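Local atomic coordinates of RagA protein (Porphyromonas gingivalis, PDB entry 6SLN), a protein that probably takes up nutrients across the bacterial outer membrane as a TonB-dependent receptor, a transmembrane beta-barrel with a plug domain inside it. Residues A[112-117]-A[957-962]; A[225-230]-A[987-992]; A[305-310]-A[339-344]; A[311-316]-A[332-337]; A[952-957]-A[991-996]. All coordinates share one frame; numbering follows the deposited sequence.

How the contacts relate
Contacts 2, 4 and 5 are antiparallel strand pairs of the barrel wall, contact 1 is where the plug meets that wall, and contact 3 ties loops together at a strand end. Contacts 2 and 5 share strand 986-996, one on each of its edges, and contacts 3 and 4 both use strand 309-322. Contacts 1 and 3 are buried, contacts 2 and 4 partly so, and contact 5 lies at the surface, with small and branched apolar side chains outward. Backbone bonds dominate in the wall. Contact 1 is side-chain packing, yet its loop also reaches contact 4 through A116 and Q336, while contact 3 mixes two backbone bonds, a water and arginine packing.

Contact 1: residues A[112-117]-A[957-962]; sequences EKPVAN and MARNLL
M957 and P114 meet tip to tip, the methyl CE of the methionine ending 3.5 Å from CD of the proline ring. The methionine chain leaves the backbone with CG anti to N (chi1 -162°), runs on nearly straight, and folds only at its last torsion (chi3 61°), which turns the methyl onto the ring. A flexible, unbranched thioether suits this place because it can fit itself to the rigid edge of a proline. Two residues further on, R959 also starts with CG anti to N and stays extended until chi3 (96°), where the bend swings the guanidinium across V115. The two side chains cross at about a right angle, and both valine methyls take part: CG1 sits 3.8 Å from NH2, and CG2 lies 4.0 Å from CZ. CG1 covers one face of the guanidinium toward its rim, while ND2 of N960 lies over the opposite face, so the flat cation is held between a hydrocarbon and an amide. The loop 112-117 belongs to the plug and strand 951-964 to the barrel, so this is the plug-to-wall interface seen throughout TonB-dependent receptors. The buried arginine charge is met by two partners: NH1 forms a salt bridge with D120 of the plug, and NE donates to OE1 of Q988 on the adjoining barrel strand. P114 also packs on Q988 and V990 of that strand.

Contact 2: residues A[225-230]-A[987-992]; sequences YGISQI and KQYVAG
Strand 218-230, the first of the barrel wall, pairs here with the final strand 986-996, and this antiparallel seam closes the cylinder. Backbone bonds carry it: three hydrogen-bonded pairs, Y225 with A991, I227 with Y989 and Q229 with K987, each exchange two N-H...O bonds. The straightest is Q229 N to K987 O, 2.9 Å long with an angle of 168° at the hydrogen. Between them lie the non-hydrogen-bonded pairs. At one of these G226, lacking a side chain, lets its CA come within 3.9 Å of CA of V990, the bare CA leaving room for the valine methyl CG2. Apolar and neutral packing differs between the two faces. On the face turned to the plug, S228 sets OG beside CG of Q988 at 3.2 Å. On the other face the ring of Y989 crosses I227 obliquely, CD1 to CD1 4.1 Å, a hydrocarbon contact fit for the barrel's outer side. The polar side chains of that same face make the remaining contacts. Q229, extended beyond CG, brings its amide to the edge of the Y989 ring, with CD in the ring plane and the two planes 64° apart. K987, bent at chi3 and chi4, donates from NZ to OH of Y989 and also to OE1 of Q229, 3.2 Å away and 37° above the amide carbonyl plane.

Contact 3: residues A[305-310]-A[339-344]; sequences LFKTAP and MAREPA
M339 begins with its carbonyl O, which accepts from N of K307 at 2.9 Å, the donor lying nearly along the C=O axis. Its side chain takes the crowded position between N and the carbonyl carbon (chi1 49°) and bends at chi3, so that methyl CE comes against the F306 ring 3.4 Å from CD2. The same residue's CB faces CB of A309. A340 follows, too small to push the ring away: its CB lies 3.6 Å from CE2 of F306, and the two residues form a single backbone bridge. R341 then gives its N to O of L305 at 2.9 Å, coming in 45° out of the carbonyl plane. From CG to NE its chain is extended along the L305-F306 backbone, and the guanidinium presents one face to K307, with NH1 3.7 Å from CB, while N of L305 meets its edge. NH2 is hydrogen-bonded to O of K303. The K307 ammonium is carried away, NZ standing 6.4 Å from NH1 of R341, probably easing the like-charge repulsion. E342, the last residue to take part, does so through a water, which accepts from its N and donates to L305 O, so that this one carbonyl is gripped twice. Such pairing of loops is consistent with the extracellular end of an outer-membrane barrel, where strand 309-322 starts and strand 325-337 stops.

Contact 4: residues A[311-316]-A[332-337]; sequences TSQGDI and GYFDQE
Four backbone bonds hold the strands together. S312 and D335 exchange a pair, each N lying 2.8 Å from the other's O and nearly on its C=O axis. G314 and Y333 form the second hydrogen-bonded pair with donors well above the carbonyl planes: Y333 N to G314 O, at 3.1 Å, comes in 59° out of plane. Strands 309-322 and 325-337 make a beta hairpin of the barrel wall. On the face toward the plug, polar ends find partners beyond the hairpin. D315 takes N176 on OD1 and N222 on OD2, and Q336, extended beyond CG, accepts the backbone N-H of A116 of the plug loop on OE1. Packing on this face runs side by side. T311 aligns with Q336, OG1 3.4 Å from CG, its branched hydroxyl and methyl filling the space alongside the glutamine stem. Q313 stands next to F334, Q313 CB lying 3.7 Å from F334 CD2, with the amide plane at 81° to the ring at its edge; the ring in turn touches A116. The opposite face is built differently. There Y333 holds CG anti to N (chi1 162°) and sets its edge beside S312, OG 3.6 Å from CE2, while its ring meets that of Y349 near a bound detergent. D315 also lies close to E112 of the plug, carboxylate near carboxylate, which would probably raise the pKa of one of the two acids.

Contact 5: residues A[952-957]-A[991-996]; sequences ARVYLM and AGIQLS
The last two strands of the barrel wall, 951-964 and 986-996, run antiparallel here, the second of them ending the chain. With CG of Y955 in the crowded position between N and the carbonyl carbon (chi1 62°), the ring folds flat across the neighbouring strand onto G992. CA of the glycine sits 3.7 Å from the ring centroid, 19° off the normal, a CH-pi contact possible because glycine has no CB. Packing of tyrosine over cross-strand glycine is known from other outer-membrane beta-barrels as a mortise-tenon joint. The ring also forms a cation-pi pair with K933, and the tyrosine hydroxyl packs near E112 of the plug. Y955 N donates to O of G992 at 2.9 Å, the return bond running from G992 N to Y955 O. A second doubly bonded pair links R953 and Q994, R953 N reaching Q994 O at 2.8 Å along a lone pair. Their side chains lie alongside, CD of R953 3.1 Å from OE1 of Q994, the guanidinium and amide planes 66° apart, while Q994 NE2 binds N222. On the outer surface, suited to lipid, L956 CD1 touches CB of A991 at 3.6 Å, and V954 and I993 cross obliquely, CG1 against CD1.

Contact 1: residues A[112-117]-A[957-962]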
# COMPACT_ATOMS: atom_id res chain seq x y z
N GLU A 112 3.94 -28.22 24.49
CA GLU A 112 4.68 -27.18 25.21
C GLU A 112 6.18 -27.20 24.95
O GLU A 112 6.94 -27.78 25.73
CB GLU A 112 4.42 -27.29 26.73
CG GLU A 112 2.97 -27.08 27.17
CD GLU A 112 2.64 -25.63 27.53
OE1 GLU A 112 2.05 -24.93 26.67
OE2 GLU A 112 2.99 -25.18 28.65
N LYS A 113 6.62 -26.58 23.87
CA LYS A 113 8.03 -26.58 23.55
C LYS A 113 8.49 -25.16 23.25
O LYS A 113 7.75 -24.38 22.64
CB LYS A 113 8.35 -27.52 22.36
CG LYS A 113 8.10 -29.01 22.68
CD LYS A 113 9.13 -29.95 22.04
CE LYS A 113 9.64 -31.02 23.03
NZ LYS A 113 8.60 -31.98 23.50
N PRO A 114 9.68 -24.79 23.66
CA PRO A 114 10.01 -23.37 23.71
C PRO A 114 10.46 -22.80 22.37
O PRO A 114 11.19 -21.80 22.36
CB PRO A 114 11.15 -23.32 24.73
CG PRO A 114 11.82 -24.65 24.61
CD PRO A 114 10.76 -25.65 24.19
N VAL A 115 10.04 -23.40 21.26
CA VAL A 115 10.21 -22.75 19.96
C VAL A 115 8.91 -22.84 19.17
O VAL A 115 8.09 -23.74 19.38
CB VAL A 115 11.37 -23.36 19.15
CG1 VAL A 115 12.71 -22.79 19.62
CG2 VAL A 115 11.34 -24.87 19.22
N ALA A 116 8.72 -21.88 18.26
CA ALA A 116 7.54 -21.88 17.40
C ALA A 116 7.64 -22.93 16.30
O ALA A 116 6.62 -23.30 15.73
CB ALA A 116 7.35 -20.52 16.75
N ASN A 117 8.85 -23.39 16.01
CA ASN A 117 9.12 -24.28 14.88
C ASN A 117 8.82 -25.71 15.33
O ASN A 117 9.68 -26.41 15.86
CB ASN A 117 10.56 -24.09 14.41
CG ASN A 117 11.01 -25.13 13.43
OD1 ASN A 117 12.17 -25.53 13.44
ND2 ASN A 117 10.10 -25.59 12.58
N MET A 957 12.75 -28.23 32.16
CA MET A 957 12.96 -28.67 30.79
C MET A 957 14.17 -27.99 30.16
O MET A 957 14.43 -26.81 30.41
CB MET A 957 11.72 -28.42 29.94
CG MET A 957 11.72 -29.23 28.68
SD MET A 957 10.77 -28.41 27.44
CE MET A 957 11.73 -26.93 27.32
N ALA A 958 14.90 -28.74 29.34
CA ALA A 958 15.98 -28.21 28.52
C ALA A 958 15.80 -28.67 27.07
O ALA A 958 15.40 -29.81 26.82
CB ALA A 958 17.35 -28.67 29.05
N ARG A 959 16.09 -27.78 26.12
CA ARG A 959 16.11 -28.12 24.70
C ARG A 959 17.51 -27.89 24.16
O ARG A 959 18.11 -26.84 24.41
CB ARG A 959 15.10 -27.31 23.87
CG ARG A 959 15.09 -27.72 22.37
CD ARG A 959 14.14 -26.87 21.47
NE ARG A 959 14.88 -25.80 20.82
CZ ARG A 959 15.20 -25.79 19.54
NH1 ARG A 959 14.82 -26.79 18.78
NH2 ARG A 959 15.90 -24.78 19.01
N ASN A 960 18.01 -28.88 23.39
CA ASN A 960 19.38 -28.86 22.85
C ASN A 960 20.43 -28.69 23.95
O ASN A 960 21.43 -27.99 23.79
CB ASN A 960 19.54 -27.77 21.79
CG ASN A 960 18.81 -28.10 20.50
OD1 ASN A 960 18.42 -29.24 20.26
ND2 ASN A 960 18.61 -27.08 19.66
N LEU A 961 20.19 -29.35 25.09
CA LEU A 961 21.11 -29.28 26.23
C LEU A 961 22.54 -29.65 25.85
O LEU A 961 23.49 -29.03 26.35
CB LEU A 961 20.60 -30.20 27.34
CG LEU A 961 21.34 -30.22 28.67
CD1 LEU A 961 21.48 -28.82 29.24
CD2 LEU A 961 20.58 -31.12 29.63
N LEU A 962 22.72 -30.65 24.99
CA LEU A 962 24.05 -31.08 24.57
C LEU A 962 24.07 -31.41 23.08
O LEU A 962 23.14 -32.03 22.56
CB LEU A 962 24.54 -32.33 25.32
CG LEU A 962 24.46 -32.45 26.84
CD1 LEU A 962 24.39 -33.92 27.23
CD2 LEU A 962 25.62 -31.74 27.54

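Contact 2: residues A[225-230]-A[987-992]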
# COMPACT_ATOMS: atom_id res chain seq x y z
N TYR A 225 8.07 -20.40 31.53
CA TYR A 225 9.01 -19.33 31.27
C TYR A 225 10.38 -19.96 31.15
O TYR A 225 10.71 -20.91 31.86
CB TYR A 225 9.02 -18.26 32.39
CG TYR A 225 10.00 -17.13 32.14
CD1 TYR A 225 11.31 -17.23 32.59
CD2 TYR A 225 9.63 -15.98 31.45
CE1 TYR A 225 12.22 -16.21 32.36
CE2 TYR A 225 10.54 -14.95 31.22
CZ TYR A 225 11.84 -15.08 31.68
OH TYR A 225 12.77 -14.09 31.47
N GLY A 226 11.19 -19.40 30.25
CA GLY A 226 12.53 -19.91 30.08
C GLY A 226 13.38 -18.93 29.30
O GLY A 226 12.90 -17.88 28.85
N ILE A 227 14.65 -19.30 29.13
CA ILE A 227 15.62 -18.46 28.45
C ILE A 227 16.28 -19.24 27.32
O ILE A 227 16.31 -20.47 27.32
CB ILE A 227 16.70 -17.92 29.40
CG1 ILE A 227 17.27 -19.06 30.23
CG2 ILE A 227 16.12 -16.89 30.32
CD1 ILE A 227 18.69 -18.85 30.58
N SER A 228 16.82 -18.50 26.35
CA SER A 228 17.53 -19.06 25.21
C SER A 228 18.97 -18.54 25.20
O SER A 228 19.19 -17.33 25.29
CB SER A 228 16.83 -18.69 23.90
OG SER A 228 15.59 -19.37 23.77
N GLN A 229 19.93 -19.45 25.07
CA GLN A 229 21.34 -19.09 24.94
C GLN A 229 21.95 -19.72 23.69
O GLN A 229 21.44 -20.72 23.17
CB GLN A 229 22.13 -19.54 26.16
CG GLN A 229 21.41 -19.32 27.45
CD GLN A 229 22.19 -19.90 28.60
OE1 GLN A 229 23.11 -20.68 28.40
NE2 GLN A 229 21.82 -19.52 29.81
N ILE A 230 23.05 -19.13 23.22
CA ILE A 230 23.81 -19.69 22.11
C ILE A 230 24.47 -20.99 22.57
O ILE A 230 25.06 -21.05 23.65
CB ILE A 230 24.82 -18.65 21.58
CG1 ILE A 230 25.45 -19.06 20.26
CG2 ILE A 230 25.92 -18.42 22.55
CD1 ILE A 230 26.54 -18.09 19.82
N LYS A 987 19.85 -23.09 22.89
CA LYS A 987 19.74 -23.99 24.02
C LYS A 987 18.79 -23.34 25.01
O LYS A 987 19.00 -22.18 25.39
CB LYS A 987 21.13 -24.22 24.65
CG LYS A 987 21.18 -25.00 25.94
CD LYS A 987 22.62 -25.25 26.36
CE LYS A 987 23.37 -23.94 26.61
NZ LYS A 987 23.78 -23.78 28.04
N GLN A 988 17.73 -24.04 25.38
CA GLN A 988 16.71 -23.48 26.25
C GLN A 988 16.65 -24.19 27.59
O GLN A 988 16.75 -25.42 27.67
CB GLN A 988 15.33 -23.54 25.61
CG GLN A 988 15.08 -22.46 24.58
CD GLN A 988 15.06 -23.03 23.20
OE1 GLN A 988 14.29 -23.94 22.90
NE2 GLN A 988 15.94 -22.53 22.34
N TYR A 989 16.50 -23.40 28.65
CA TYR A 989 16.07 -23.87 29.96
C TYR A 989 14.70 -23.28 30.23
O TYR A 989 14.53 -22.05 30.18
CB TYR A 989 17.04 -23.46 31.06
CG TYR A 989 18.47 -23.79 30.79
CD1 TYR A 989 19.29 -22.90 30.12
CD2 TYR A 989 19.01 -24.99 31.21
CE1 TYR A 989 20.61 -23.18 29.87
CE2 TYR A 989 20.34 -25.29 30.96
CZ TYR A 989 21.13 -24.38 30.29
OH TYR A 989 22.45 -24.66 30.02
N VAL A 990 13.74 -24.13 30.53
CA VAL A 990 12.40 -23.69 30.85
C VAL A 990 11.95 -24.37 32.13
O VAL A 990 12.24 -25.55 32.36
CB VAL A 990 11.41 -23.97 29.69
CG1 VAL A 990 10.05 -23.32 29.95
CG2 VAL A 990 11.99 -23.43 28.38
N ALA A 991 11.30 -23.61 32.98
CA ALA A 991 10.51 -24.17 34.06
C ALA A 991 9.05 -23.96 33.70
O ALA A 991 8.70 -22.99 33.02
CB ALA A 991 10.87 -23.52 35.40
N GLY A 992 8.20 -24.90 34.11
CA GLY A 992 6.80 -24.82 33.73
C GLY A 992 5.88 -25.50 34.72
O GLY A 992 6.30 -26.34 35.53

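Contact 3: residues A[305-310]-A[339-344]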
# COMPACT_ATOMS: atom_id res chain seq x y z
N LEU A 305 27.15 -9.07 20.46
CA LEU A 305 26.17 -9.41 19.43
C LEU A 305 25.19 -10.51 19.79
O LEU A 305 24.32 -10.80 18.96
CB LEU A 305 26.88 -9.76 18.11
CG LEU A 305 27.66 -8.57 17.56
CD1 LEU A 305 29.01 -9.02 17.10
CD2 LEU A 305 26.92 -7.79 16.47
N PHE A 306 25.28 -11.12 20.96
CA PHE A 306 24.32 -12.14 21.36
C PHE A 306 24.01 -11.98 22.84
O PHE A 306 24.87 -11.58 23.63
CB PHE A 306 24.83 -13.58 21.09
CG PHE A 306 24.91 -13.93 19.63
CD1 PHE A 306 25.98 -13.52 18.85
CD2 PHE A 306 23.89 -14.65 19.03
CE1 PHE A 306 26.04 -13.83 17.51
CE2 PHE A 306 23.95 -14.99 17.71
CZ PHE A 306 25.03 -14.57 16.94
N LYS A 307 22.78 -12.32 23.20
CA LYS A 307 22.24 -12.08 24.53
C LYS A 307 21.48 -13.33 24.93
O LYS A 307 21.16 -14.18 24.10
CB LYS A 307 21.31 -10.86 24.54
CG LYS A 307 20.21 -10.95 23.46
CD LYS A 307 19.12 -9.86 23.55
CE LYS A 307 17.70 -10.47 23.49
NZ LYS A 307 16.64 -9.65 24.17
N THR A 308 21.20 -13.45 26.21
CA THR A 308 20.20 -14.40 26.65
C THR A 308 18.83 -13.80 26.38
O THR A 308 18.61 -12.61 26.63
CB THR A 308 20.37 -14.73 28.13
OG1 THR A 308 21.70 -15.21 28.36
CG2 THR A 308 19.41 -15.80 28.55
N ALA A 309 17.93 -14.60 25.83
CA ALA A 309 16.62 -14.08 25.49
C ALA A 309 15.54 -14.91 26.17
O ALA A 309 15.69 -16.12 26.34
CB ALA A 309 16.41 -14.10 23.97
N PRO A 310 14.44 -14.28 26.59
CA PRO A 310 13.38 -15.03 27.27
C PRO A 310 12.35 -15.60 26.30
O PRO A 310 12.11 -15.07 25.21
CB PRO A 310 12.76 -13.96 28.18
CG PRO A 310 12.97 -12.68 27.42
CD PRO A 310 14.21 -12.82 26.59
N MET A 339 17.90 -14.80 20.25
CA MET A 339 19.08 -14.63 21.09
C MET A 339 20.16 -13.78 20.43
O MET A 339 20.96 -13.17 21.13
CB MET A 339 19.66 -15.97 21.50
CG MET A 339 19.84 -16.93 20.39
SD MET A 339 20.97 -18.17 20.98
CE MET A 339 22.49 -17.49 20.33
N ALA A 340 20.21 -13.71 19.10
CA ALA A 340 21.07 -12.71 18.49
C ALA A 340 20.52 -11.33 18.83
O ALA A 340 19.32 -11.14 18.99
CB ALA A 340 21.14 -12.87 16.98
N ARG A 341 21.43 -10.37 18.98
CA ARG A 341 21.00 -9.05 19.41
C ARG A 341 20.22 -8.34 18.32
O ARG A 341 19.29 -7.58 18.62
CB ARG A 341 22.20 -8.21 19.86
CG ARG A 341 22.64 -8.54 21.24
CD ARG A 341 23.56 -7.44 21.73
NE ARG A 341 24.30 -7.88 22.89
CZ ARG A 341 23.81 -7.84 24.13
NH1 ARG A 341 22.59 -7.37 24.36
NH2 ARG A 341 24.55 -8.29 25.13
N GLU A 342 20.60 -8.57 17.06
CA GLU A 342 19.74 -8.33 15.91
C GLU A 342 18.35 -8.89 16.22
O GLU A 342 18.19 -10.10 16.43
CB GLU A 342 20.31 -9.00 14.67
CG GLU A 342 20.38 -8.10 13.48
CD GLU A 342 20.85 -8.86 12.27
OE1 GLU A 342 20.04 -9.02 11.32
OE2 GLU A 342 22.02 -9.31 12.28
N PRO A 343 17.35 -8.03 16.33
CA PRO A 343 16.08 -8.45 16.92
C PRO A 343 15.40 -9.48 16.05
O PRO A 343 15.37 -9.37 14.82
CB PRO A 343 15.27 -7.16 16.98
CG PRO A 343 16.33 -6.10 17.04
CD PRO A 343 17.37 -6.58 16.09
N ALA A 344 14.87 -10.50 16.71
CA ALA A 344 14.09 -11.53 16.03
C ALA A 344 13.20 -12.18 17.06
O ALA A 344 13.58 -12.32 18.23
CB ALA A 344 14.98 -12.56 15.32
O HOH W 1 23.17 -9.96 16.39

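Contact 4: residues A[311-316]-A[332-337]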
# COMPACT_ATOMS: atom_id res chain seq x y z
N THR A 311 11.76 -16.72 26.71
CA THR A 311 10.68 -17.37 25.97
C THR A 311 9.58 -17.72 26.97
O THR A 311 9.85 -18.42 27.96
CB THR A 311 11.16 -18.63 25.24
OG1 THR A 311 12.13 -18.28 24.25
CG2 THR A 311 9.98 -19.35 24.58
N SER A 312 8.36 -17.25 26.72
CA SER A 312 7.25 -17.39 27.66
C SER A 312 5.98 -17.80 26.92
O SER A 312 5.74 -17.33 25.80
CB SER A 312 7.02 -16.06 28.38
OG SER A 312 6.91 -15.01 27.43
N GLN A 313 5.17 -18.66 27.55
CA GLN A 313 3.92 -19.08 26.92
C GLN A 313 2.89 -19.51 27.96
O GLN A 313 3.23 -20.15 28.97
CB GLN A 313 4.16 -20.21 25.90
CG GLN A 313 4.39 -21.62 26.48
CD GLN A 313 4.82 -22.64 25.41
OE1 GLN A 313 4.01 -23.42 24.91
NE2 GLN A 313 6.11 -22.62 25.05
N GLY A 314 1.64 -19.13 27.71
CA GLY A 314 0.51 -19.52 28.52
C GLY A 314 -0.55 -20.21 27.68
O GLY A 314 -0.41 -20.37 26.47
N ASP A 315 -1.64 -20.58 28.35
CA ASP A 315 -2.49 -21.64 27.82
C ASP A 315 -3.71 -21.93 28.67
O ASP A 315 -3.57 -22.12 29.89
CB ASP A 315 -1.66 -22.91 27.75
CG ASP A 315 -1.86 -23.63 26.51
OD1 ASP A 315 -2.84 -23.28 25.84
OD2 ASP A 315 -1.05 -24.52 26.22
N ILE A 316 -4.90 -22.01 28.08
CA ILE A 316 -6.04 -22.55 28.83
C ILE A 316 -6.95 -23.27 27.85
O ILE A 316 -7.18 -22.80 26.74
CB ILE A 316 -6.78 -21.46 29.66
CG1 ILE A 316 -7.78 -22.09 30.63
CG2 ILE A 316 -7.48 -20.42 28.82
CD1 ILE A 316 -7.74 -21.47 32.00
N GLY A 332 -4.30 -19.05 23.95
CA GLY A 332 -2.92 -19.16 24.38
C GLY A 332 -2.06 -18.00 23.94
O GLY A 332 -2.44 -17.20 23.08
N TYR A 333 -0.89 -17.93 24.54
CA TYR A 333 0.09 -16.90 24.26
C TYR A 333 1.45 -17.56 24.11
O TYR A 333 1.72 -18.60 24.72
CB TYR A 333 0.10 -15.84 25.39
CG TYR A 333 1.32 -14.96 25.48
CD1 TYR A 333 1.43 -13.81 24.69
CD2 TYR A 333 2.35 -15.25 26.38
CE1 TYR A 333 2.55 -12.99 24.78
CE2 TYR A 333 3.47 -14.43 26.47
CZ TYR A 333 3.57 -13.29 25.67
OH TYR A 333 4.68 -12.47 25.77
N PHE A 334 2.29 -16.98 23.26
CA PHE A 334 3.63 -17.52 23.07
C PHE A 334 4.53 -16.40 22.60
O PHE A 334 4.17 -15.66 21.68
CB PHE A 334 3.62 -18.67 22.06
CG PHE A 334 4.99 -19.22 21.74
CD1 PHE A 334 5.77 -18.66 20.74
CD2 PHE A 334 5.48 -20.33 22.43
CE1 PHE A 334 7.01 -19.16 20.44
CE2 PHE A 334 6.73 -20.84 22.13
CZ PHE A 334 7.50 -20.25 21.14
N ASP A 335 5.68 -16.26 23.25
CA ASP A 335 6.69 -15.30 22.81
C ASP A 335 8.04 -15.95 22.93
O ASP A 335 8.41 -16.43 24.00
CB ASP A 335 6.63 -14.02 23.64
CG ASP A 335 7.45 -12.91 23.02
OD1 ASP A 335 8.18 -13.18 22.05
OD2 ASP A 335 7.37 -11.76 23.51
N GLN A 336 8.78 -15.99 21.82
CA GLN A 336 10.14 -16.51 21.80
C GLN A 336 11.05 -15.41 21.28
O GLN A 336 10.97 -15.04 20.11
CB GLN A 336 10.24 -17.76 20.94
CG GLN A 336 11.64 -18.35 20.87
CD GLN A 336 11.80 -19.31 19.72
OE1 GLN A 336 10.81 -19.78 19.15
NE2 GLN A 336 13.03 -19.60 19.36
N GLU A 337 11.90 -14.88 22.15
CA GLU A 337 12.80 -13.80 21.77
C GLU A 337 14.05 -14.36 21.12
O GLU A 337 14.57 -15.41 21.52
CB GLU A 337 13.17 -12.95 22.99
CG GLU A 337 12.18 -11.84 23.30
CD GLU A 337 11.67 -11.15 22.03
OE1 GLU A 337 10.44 -10.93 21.94
OE2 GLU A 337 12.50 -10.83 21.13

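Contact 5: residues A[952-957]-A[991-996]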
# COMPACT_ATOMS: atom_id res chain seq x y z
N ALA A 952 -2.12 -31.28 39.45
CA ALA A 952 -1.15 -30.27 39.04
C ALA A 952 0.17 -30.94 38.70
O ALA A 952 0.50 -32.01 39.24
CB ALA A 952 -0.95 -29.21 40.12
N ARG A 953 0.93 -30.31 37.81
CA ARG A 953 2.27 -30.78 37.46
C ARG A 953 3.22 -29.60 37.38
O ARG A 953 2.84 -28.51 36.92
CB ARG A 953 2.30 -31.52 36.12
CG ARG A 953 1.32 -32.64 35.98
CD ARG A 953 1.09 -33.00 34.52
NE ARG A 953 -0.01 -33.96 34.43
CZ ARG A 953 0.09 -35.18 33.92
NH1 ARG A 953 1.24 -35.60 33.42
NH2 ARG A 953 -0.97 -35.97 33.89
N VAL A 954 4.46 -29.82 37.80
CA VAL A 954 5.55 -28.90 37.52
C VAL A 954 6.62 -29.68 36.76
O VAL A 954 6.76 -30.90 36.93
CB VAL A 954 6.13 -28.27 38.79
CG1 VAL A 954 5.20 -27.19 39.30
CG2 VAL A 954 6.39 -29.34 39.86
N TYR A 955 7.36 -28.98 35.91
CA TYR A 955 8.41 -29.62 35.14
C TYR A 955 9.58 -28.67 34.95
O TYR A 955 9.42 -27.44 34.93
CB TYR A 955 7.93 -30.10 33.77
CG TYR A 955 7.45 -29.01 32.83
CD1 TYR A 955 8.33 -28.25 32.08
CD2 TYR A 955 6.08 -28.77 32.68
CE1 TYR A 955 7.87 -27.26 31.20
CE2 TYR A 955 5.62 -27.80 31.81
CZ TYR A 955 6.51 -27.05 31.07
OH TYR A 955 6.01 -26.09 30.22
N LEU A 956 10.75 -29.27 34.79
CA LEU A 956 11.98 -28.57 34.44
C LEU A 956 12.46 -29.12 33.10
O LEU A 956 12.57 -30.34 32.93
CB LEU A 956 13.03 -28.78 35.52
CG LEU A 956 13.79 -27.57 36.03
CD1 LEU A 956 12.85 -26.39 36.12
CD2 LEU A 956 14.42 -27.91 37.38
N MET A 957 12.75 -28.23 32.16
CA MET A 957 12.96 -28.67 30.79
C MET A 957 14.17 -27.99 30.16
O MET A 957 14.43 -26.81 30.41
CB MET A 957 11.72 -28.42 29.94
CG MET A 957 11.72 -29.23 28.68
SD MET A 957 10.77 -28.41 27.44
CE MET A 957 11.73 -26.93 27.32
N ALA A 991 11.30 -23.61 32.98
CA ALA A 991 10.51 -24.17 34.06
C ALA A 991 9.05 -23.96 33.70
O ALA A 991 8.70 -22.99 33.02
CB ALA A 991 10.87 -23.52 35.40
N GLY A 992 8.20 -24.90 34.11
CA GLY A 992 6.80 -24.82 33.73
C GLY A 992 5.88 -25.50 34.72
O GLY A 992 6.30 -26.34 35.53
N ILE A 993 4.61 -25.12 34.63
CA ILE A 993 3.58 -25.56 35.56
C ILE A 993 2.38 -26.03 34.76
O ILE A 993 2.18 -25.64 33.61
CB ILE A 993 3.20 -24.41 36.54
CG1 ILE A 993 2.25 -24.90 37.62
CG2 ILE A 993 2.60 -23.25 35.79
CD1 ILE A 993 2.44 -24.18 38.94
N GLN A 994 1.57 -26.89 35.37
CA GLN A 994 0.29 -27.24 34.77
C GLN A 994 -0.78 -27.45 35.84
O GLN A 994 -0.54 -28.11 36.85
CB GLN A 994 0.38 -28.49 33.90
CG GLN A 994 -0.94 -28.81 33.25
CD GLN A 994 -1.05 -30.23 32.76
OE1 GLN A 994 -1.27 -31.17 33.54
NE2 GLN A 994 -0.90 -30.41 31.45
N LEU A 995 -1.96 -26.89 35.57
CA LEU A 995 -3.11 -26.95 36.46
C LEU A 995 -4.25 -27.67 35.75
O LEU A 995 -4.62 -27.30 34.63
CB LEU A 995 -3.55 -25.54 36.85
CG LEU A 995 -3.07 -24.99 38.18
CD1 LEU A 995 -1.60 -25.29 38.43
CD2 LEU A 995 -3.30 -23.51 38.17
N SER A 996 -4.82 -28.67 36.40
CA SER A 996 -5.95 -29.39 35.84
C SER A 996 -7.14 -29.26 36.78
O SER A 996 -7.00 -29.51 37.98
CB SER A 996 -5.63 -30.87 35.64
OG SER A 996 -4.51 -31.01 34.80